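Long-range contacts in malate synthase (Haloferax volcanii, PDB 3OYX), which catalyses the magnesium-dependent Claisen condensation of acetyl-CoA with glyoxylate, then hydrolyses the malyl-CoA intermediate to give malate and CoA in the glyoxylate cycle: residues A[14-19]-A[255-260]; A[189-194]-A[229-234]. All coordinates share one frame; numbering follows the deposited sequence.

Interaction 1: A[14-19]-A[255-260]. With GLV (glyoxylic acid), chain B.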
loop_
_atom_site.group_PDB
_atom_site.type_symbol
_atom_site.label_atom_id
_atom_site.label_comp_id
_atom_site.label_asym_id
_atom_site.label_seq_id
_atom_site.Cartn_x
_atom_site.Cartn_y
_atom_site.Cartn_z
ATOM N N PHE A 14 11.703 -18.572 -11.313
ATOM C CA PHE A 14 11.022 -19.504 -10.443
ATOM C C PHE A 14 10.140 -20.293 -11.397
ATOM O O PHE A 14 9.071 -19.814 -11.809
ATOM C CB PHE A 14 10.277 -18.666 -9.372
ATOM C CG PHE A 14 9.376 -19.461 -8.450
ATOM C CD1 PHE A 14 9.819 -19.861 -7.199
ATOM C CD2 PHE A 14 8.050 -19.754 -8.803
ATOM C CE1 PHE A 14 8.964 -20.577 -6.336
ATOM C CE2 PHE A 14 7.226 -20.480 -7.980
ATOM C CZ PHE A 14 7.692 -20.906 -6.751
ATOM N N PHE A 15 10.593 -21.481 -11.808
ATOM C CA PHE A 15 9.952 -22.143 -12.962
ATOM C C PHE A 15 9.205 -23.369 -12.557
ATOM O O PHE A 15 9.816 -24.265 -11.989
ATOM C CB PHE A 15 11.026 -22.501 -14.046
ATOM C CG PHE A 15 10.525 -23.393 -15.222
ATOM C CD1 PHE A 15 9.310 -23.145 -15.880
ATOM C CD2 PHE A 15 11.307 -24.485 -15.673
ATOM C CE1 PHE A 15 8.841 -23.992 -16.929
ATOM C CE2 PHE A 15 10.893 -25.319 -16.763
ATOM C CZ PHE A 15 9.667 -25.078 -17.388
ATOM N N THR A 16 7.918 -23.457 -12.879
ATOM C CA THR A 16 7.136 -24.653 -12.535
ATOM C C THR A 16 6.905 -25.750 -13.621
ATOM O O THR A 16 6.783 -25.447 -14.824
ATOM C CB THR A 16 5.763 -24.239 -11.953
ATOM O OG1 THR A 16 5.203 -23.229 -12.790
ATOM C CG2 THR A 16 5.935 -23.630 -10.539
ATOM N N SER A 17 6.802 -27.017 -13.199
ATOM C CA SER A 17 6.475 -28.135 -14.111
ATOM C C SER A 17 5.466 -29.100 -13.515
ATOM O O SER A 17 5.613 -29.501 -12.385
ATOM C CB SER A 17 7.737 -28.932 -14.434
ATOM O OG SER A 17 8.799 -28.029 -14.614
ATOM N N PRO A 18 4.475 -29.530 -14.287
ATOM C CA PRO A 18 3.569 -30.539 -13.765
ATOM C C PRO A 18 4.356 -31.802 -13.435
ATOM O O PRO A 18 5.398 -32.076 -14.057
ATOM C CB PRO A 18 2.636 -30.830 -14.947
ATOM C CG PRO A 18 2.849 -29.696 -15.885
ATOM C CD PRO A 18 4.294 -29.338 -15.729
ATOM N N THR A 19 3.870 -32.580 -12.482
ATOM C CA THR A 19 4.650 -33.677 -11.960
ATOM C C THR A 19 4.141 -35.019 -12.535
ATOM O O THR A 19 4.856 -36.006 -12.561
ATOM C CB THR A 19 4.494 -33.638 -10.427
ATOM O OG1 THR A 19 3.097 -33.443 -10.133
ATOM C CG2 THR A 19 5.306 -32.495 -9.865
ATOM N N GLY A 255 12.646 -11.296 -8.954
ATOM C CA GLY A 255 12.473 -12.610 -9.557
ATOM C C GLY A 255 11.043 -12.706 -10.012
ATOM O O GLY A 255 10.204 -11.991 -9.488
ATOM N N ILE A 256 10.753 -13.551 -10.990
ATOM C CA ILE A 256 9.365 -13.718 -11.354
ATOM C C ILE A 256 9.154 -15.184 -11.613
ATOM O O ILE A 256 10.108 -15.915 -11.823
ATOM C CB ILE A 256 9.026 -12.884 -12.596
ATOM C CG1 ILE A 256 7.571 -13.108 -13.019
ATOM C CG2 ILE A 256 10.056 -13.162 -13.743
ATOM C CD1 ILE A 256 7.005 -11.886 -13.701
ATOM N N TRP A 257 7.902 -15.610 -11.575
ATOM C CA TRP A 257 7.519 -16.938 -12.039
ATOM C C TRP A 257 7.799 -17.110 -13.566
ATOM O O TRP A 257 7.748 -16.130 -14.334
ATOM C CB TRP A 257 6.039 -17.062 -11.761
ATOM C CG TRP A 257 5.478 -18.427 -11.574
ATOM C CD1 TRP A 257 5.384 -19.433 -12.511
ATOM C CD2 TRP A 257 4.808 -18.899 -10.416
ATOM N NE1 TRP A 257 4.724 -20.512 -11.990
ATOM C CE2 TRP A 257 4.339 -20.202 -10.708
ATOM C CE3 TRP A 257 4.519 -18.332 -9.158
ATOM C CZ2 TRP A 257 3.620 -20.961 -9.776
ATOM C CZ3 TRP A 257 3.833 -19.102 -8.213
ATOM C CH2 TRP A 257 3.390 -20.392 -8.538
ATOM N N SER A 258 8.119 -18.327 -14.001
ATOM C CA SER A 258 8.307 -18.615 -15.431
ATOM C C SER A 258 7.493 -19.877 -15.725
ATOM O O SER A 258 7.469 -20.818 -14.920
ATOM C CB SER A 258 9.757 -18.867 -15.777
ATOM O OG SER A 258 10.475 -17.660 -15.783
ATOM N N LEU A 259 6.784 -19.861 -16.847
ATOM C CA LEU A 259 5.907 -20.952 -17.176
ATOM C C LEU A 259 6.484 -21.846 -18.282
ATOM O O LEU A 259 6.009 -22.944 -18.490
ATOM C CB LEU A 259 4.561 -20.377 -17.567
ATOM C CG LEU A 259 3.761 -19.831 -16.390
ATOM C CD1 LEU A 259 2.463 -19.290 -16.900
ATOM C CD2 LEU A 259 3.494 -20.969 -15.409
ATOM N N THR A 260 7.511 -21.366 -18.979
ATOM C CA THR A 260 8.114 -22.019 -20.140
ATOM C C THR A 260 9.620 -21.755 -20.169
ATOM O O THR A 260 10.115 -20.801 -19.559
ATOM C CB THR A 260 7.532 -21.479 -21.493
ATOM O OG1 THR A 260 7.713 -20.063 -21.586
ATOM C CG2 THR A 260 6.080 -21.738 -21.603
HETATM C C1 GLV B . 0.016 -19.035 -7.985
HETATM O O1 GLV B . -0.284 -20.122 -7.478
HETATM C C2 GLV B . -1.152 -18.234 -8.372
HETATM O O2 GLV B . -0.971 -17.239 -9.070
HETATM O O3 GLV B . -2.376 -18.577 -7.890
#
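Strands 13-18 and 255-258, the first and last strands of the TIM barrel of malate synthase, lie side by side here and close the ring of parallel strands. Phe-14 pairs with Trp-257 and Phe-15 with Ser-258, the two strand segments running at 17° to each other. Ser-258 N donates to Phe-14 O (2.8 Å), while the bonds from Phe-14 N to Ile-256 O and from Thr-16 N to Ser-258 O are weak.

On one face of the sheet, the indole of Trp-257 is held by two residues of the neighbouring strand. The Phe-14 ring turns its CD2-CE2 edge to the indole in a T-shaped stack, with centroids 4.8 Å apart and planes at 62°. At the pyrrole edge, Trp-257 NE1 donates to Thr-16 OG1 (2.9 Å), which lies somewhat out of the indole plane. Thr-16 places OG1 between its backbone N and carbonyl carbon (chi1 47°), which leaves CG2 to pack 3.6 Å from Trp-257 CZ2. The far rim of the indole then reaches the substrate, Trp-257 CH2 lying 3.7 Å from glyoxylate C1, and Arg-84, a glyoxylate ligand, also touches this side chain. A leucine in place of Trp-257 would probably leave Thr-16 OG1 without its N-H donor and the Phe-14 edge without an aromatic face, opening a gap beside the glyoxylate.

On the other face, Phe-15 points its ring edge at backbone oxygens, CD1 sitting 3.1 Å from Ser-258 O, while Val-264 of helix 261-269 packs on the same ring. Thr-16 and Ser-17 bind acetyl-CoA, so this strand pair belongs to the catalytic mouth at the C-terminal strand ends, where TIM barrels carry their active sites.

Interaction 2: A[189-194]-A[229-234]. With MG (magnesium ion), chain D; GLV (glyoxylic acid), chain B.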
loop_
_atom_site.group_PDB
_atom_site.type_symbol
_atom_site.label_atom_id
_atom_site.label_comp_id
_atom_site.label_asym_id
_atom_site.label_seq_id
_atom_site.Cartn_x
_atom_site.Cartn_y
_atom_site.Cartn_z
ATOM N N GLY A 189 1.198 -14.871 -5.733
ATOM C CA GLY A 189 0.382 -15.721 -6.593
ATOM C C GLY A 189 -0.832 -14.941 -6.990
ATOM O O GLY A 189 -1.918 -15.092 -6.425
ATOM N N GLU A 190 -0.622 -14.087 -7.988
ATOM C CA GLU A 190 -1.679 -13.195 -8.475
ATOM C C GLU A 190 -2.964 -13.919 -8.898
ATOM O O GLU A 190 -4.045 -13.298 -8.889
ATOM C CB GLU A 190 -1.204 -12.272 -9.607
ATOM C CG GLU A 190 -0.514 -11.044 -9.106
ATOM C CD GLU A 190 0.957 -11.251 -8.946
ATOM O OE1 GLU A 190 1.426 -12.413 -8.857
ATOM O OE2 GLU A 190 1.673 -10.236 -8.917
ATOM N N VAL A 191 -2.868 -15.194 -9.266
ATOM C CA VAL A 191 -4.082 -15.897 -9.730
ATOM C C VAL A 191 -5.070 -16.155 -8.570
ATOM O O VAL A 191 -6.171 -15.614 -8.558
ATOM C CB VAL A 191 -3.799 -17.184 -10.568
ATOM C CG1 VAL A 191 -5.095 -17.701 -11.161
ATOM C CG2 VAL A 191 -2.862 -16.838 -11.711
ATOM N N ASP A 192 -4.687 -16.976 -7.605
ATOM C CA ASP A 192 -5.551 -17.275 -6.508
ATOM C C ASP A 192 -5.814 -16.021 -5.700
ATOM O O ASP A 192 -6.919 -15.868 -5.152
ATOM C CB ASP A 192 -4.884 -18.318 -5.656
ATOM C CG ASP A 192 -5.006 -19.694 -6.254
ATOM O OD1 ASP A 192 -6.157 -20.030 -6.566
ATOM O OD2 ASP A 192 -3.982 -20.406 -6.424
ATOM N N TYR A 193 -4.850 -15.092 -5.684
ATOM C CA TYR A 193 -5.040 -13.827 -4.973
ATOM C C TYR A 193 -6.190 -12.998 -5.536
ATOM O O TYR A 193 -7.008 -12.466 -4.745
ATOM C CB TYR A 193 -3.745 -13.029 -4.937
ATOM C CG TYR A 193 -3.756 -11.687 -4.226
ATOM C CD1 TYR A 193 -3.512 -11.607 -2.860
ATOM C CD2 TYR A 193 -3.924 -10.504 -4.952
ATOM C CE1 TYR A 193 -3.493 -10.377 -2.196
ATOM C CE2 TYR A 193 -3.887 -9.272 -4.341
ATOM C CZ TYR A 193 -3.658 -9.205 -2.943
ATOM O OH TYR A 193 -3.646 -7.967 -2.321
ATOM N N THR A 194 -6.302 -12.944 -6.869
ATOM C CA THR A 194 -7.392 -12.246 -7.553
ATOM C C THR A 194 -8.690 -12.791 -7.091
ATOM O O THR A 194 -9.578 -12.027 -6.744
ATOM C CB THR A 194 -7.305 -12.354 -9.093
ATOM O OG1 THR A 194 -6.145 -11.649 -9.493
ATOM C CG2 THR A 194 -8.518 -11.658 -9.816
ATOM N N ASP A 229 7.644 -12.434 -8.119
ATOM C CA ASP A 229 6.283 -12.255 -8.660
ATOM C C ASP A 229 5.681 -13.531 -9.188
ATOM O O ASP A 229 6.398 -14.525 -9.454
ATOM C CB ASP A 229 6.288 -11.264 -9.820
ATOM C CG ASP A 229 4.987 -10.553 -9.956
ATOM O OD1 ASP A 229 4.150 -10.724 -9.045
ATOM O OD2 ASP A 229 4.784 -9.788 -10.923
ATOM N N GLY A 230 4.375 -13.504 -9.405
ATOM C CA GLY A 230 3.683 -14.695 -9.805
ATOM C C GLY A 230 3.577 -14.871 -11.296
ATOM O O GLY A 230 4.194 -14.133 -12.074
ATOM N N PRO A 231 2.778 -15.863 -11.703
ATOM C CA PRO A 231 2.750 -16.345 -13.092
ATOM C C PRO A 231 2.278 -15.253 -13.988
ATOM O O PRO A 231 1.403 -14.492 -13.582
ATOM C CB PRO A 231 1.693 -17.450 -13.097
ATOM C CG PRO A 231 1.064 -17.450 -11.747
ATOM C CD PRO A 231 1.850 -16.572 -10.812
ATOM N N TYR A 232 2.875 -15.187 -15.169
ATOM C CA TYR A 232 2.470 -14.289 -16.257
ATOM C C TYR A 232 2.024 -15.198 -17.453
ATOM O O TYR A 232 2.873 -15.672 -18.260
ATOM C CB TYR A 232 3.648 -13.371 -16.635
ATOM C CG TYR A 232 3.259 -12.264 -17.572
ATOM C CD1 TYR A 232 2.839 -11.013 -17.086
ATOM C CD2 TYR A 232 3.308 -12.458 -18.964
ATOM C CE1 TYR A 232 2.450 -9.980 -17.957
ATOM C CE2 TYR A 232 2.917 -11.449 -19.833
ATOM C CZ TYR A 232 2.480 -10.215 -19.336
ATOM O OH TYR A 232 2.105 -9.233 -20.246
ATOM N N ASP A 233 0.703 -15.439 -17.525
ATOM C CA ASP A 233 0.064 -16.473 -18.352
ATOM C C ASP A 233 0.129 -16.327 -19.873
ATOM O O ASP A 233 0.210 -17.321 -20.601
ATOM C CB ASP A 233 -1.430 -16.507 -18.045
ATOM C CG ASP A 233 -1.719 -17.304 -16.823
ATOM O OD1 ASP A 233 -1.560 -18.550 -16.939
ATOM O OD2 ASP A 233 -2.044 -16.679 -15.762
ATOM N N ASP A 234 -0.044 -15.098 -20.332
ATOM C CA ASP A 234 -0.009 -14.821 -21.731
ATOM C C ASP A 234 1.468 -14.918 -22.152
ATOM O O ASP A 234 2.211 -13.929 -22.136
ATOM C CB ASP A 234 -0.642 -13.455 -21.955
ATOM C CG ASP A 234 -0.849 -13.126 -23.421
ATOM O OD1 ASP A 234 -1.139 -11.930 -23.669
ATOM O OD2 ASP A 234 -0.720 -14.021 -24.307
HETATM MG MG MG D . -2.042 -20.207 -6.735
HETATM C C1 GLV B . 0.016 -19.035 -7.985
HETATM O O1 GLV B . -0.284 -20.122 -7.478
HETATM C C2 GLV B . -1.152 -18.234 -8.372
HETATM O O2 GLV B . -0.971 -17.239 -9.070
HETATM O O3 GLV B . -2.376 -18.577 -7.890
HETATM O O HOH W 1 -2.369 -21.643 -8.476
HETATM O O HOH W 2 -1.711 -21.880 -5.545
#
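This is a buried loop-to-helix contact beside the glyoxylate site: the first turn of helix 190-196 meets the loop that leaves strand 226-229. Its polar half joins two carboxylates. Glu-190 OE2 comes within 2.5 Å of Asp-229 OD1, the planes of the two groups turned about 60° apart. Bent at chi2 (90°), the Glu-190 chain also brings OE1 to the backbone N of Gly-230 for a weak bond of 3.2 Å. Arg-244 forms salt bridges with both acids and would be expected to offset their charge.

Gly-189 is the N-cap residue, and the helix opens directly onto the substrate, in keeping with the TIM barrel, whose ligands gather where strands give way to loops and helices. Val-191 N donates to glyoxylate O2 (2.8 Å) and Asp-192 N to glyoxylate O3 (2.8 Å), so that both carboxylate oxygens are gripped by the first turn, whose dipole probably favours the negative charge. Asp-192 OD2 binds the magnesium ion at 2.0 Å, alongside glyoxylate O1 and O3, two waters and Glu-158. The apolar half is the meeting of Val-191 CG2 with Pro-231 CG at 4.0 Å; Pro-231 CG also stands 3.4 Å from glyoxylate O2.

Overall arrangement
The two contacts lie around one glyoxylate, their centres 11 Å apart, with interaction 2 nested inside the long loop that interaction 1 closes. Strand 255-258 is common ground: while pairing with strand 13-18, it also bonds to the start of segment 229-234, Trp-257 N lying 2.8 Å from Asp-229 O and Gly-255 O 2.9 Å from Asp-229 N. Trp-257 CB packs 3.3 Å from Gly-230 C. Interaction 1 thus supplies an aromatic wall and residues for acetyl-CoA, whereas interaction 2 supplies the helix start and a metal ligand. Arg-84 also hydrogen-bonds to the glyoxylate, and Asp-388, the predicted proton acceptor, lies about 5 Å from Val-191, side chain to side chain.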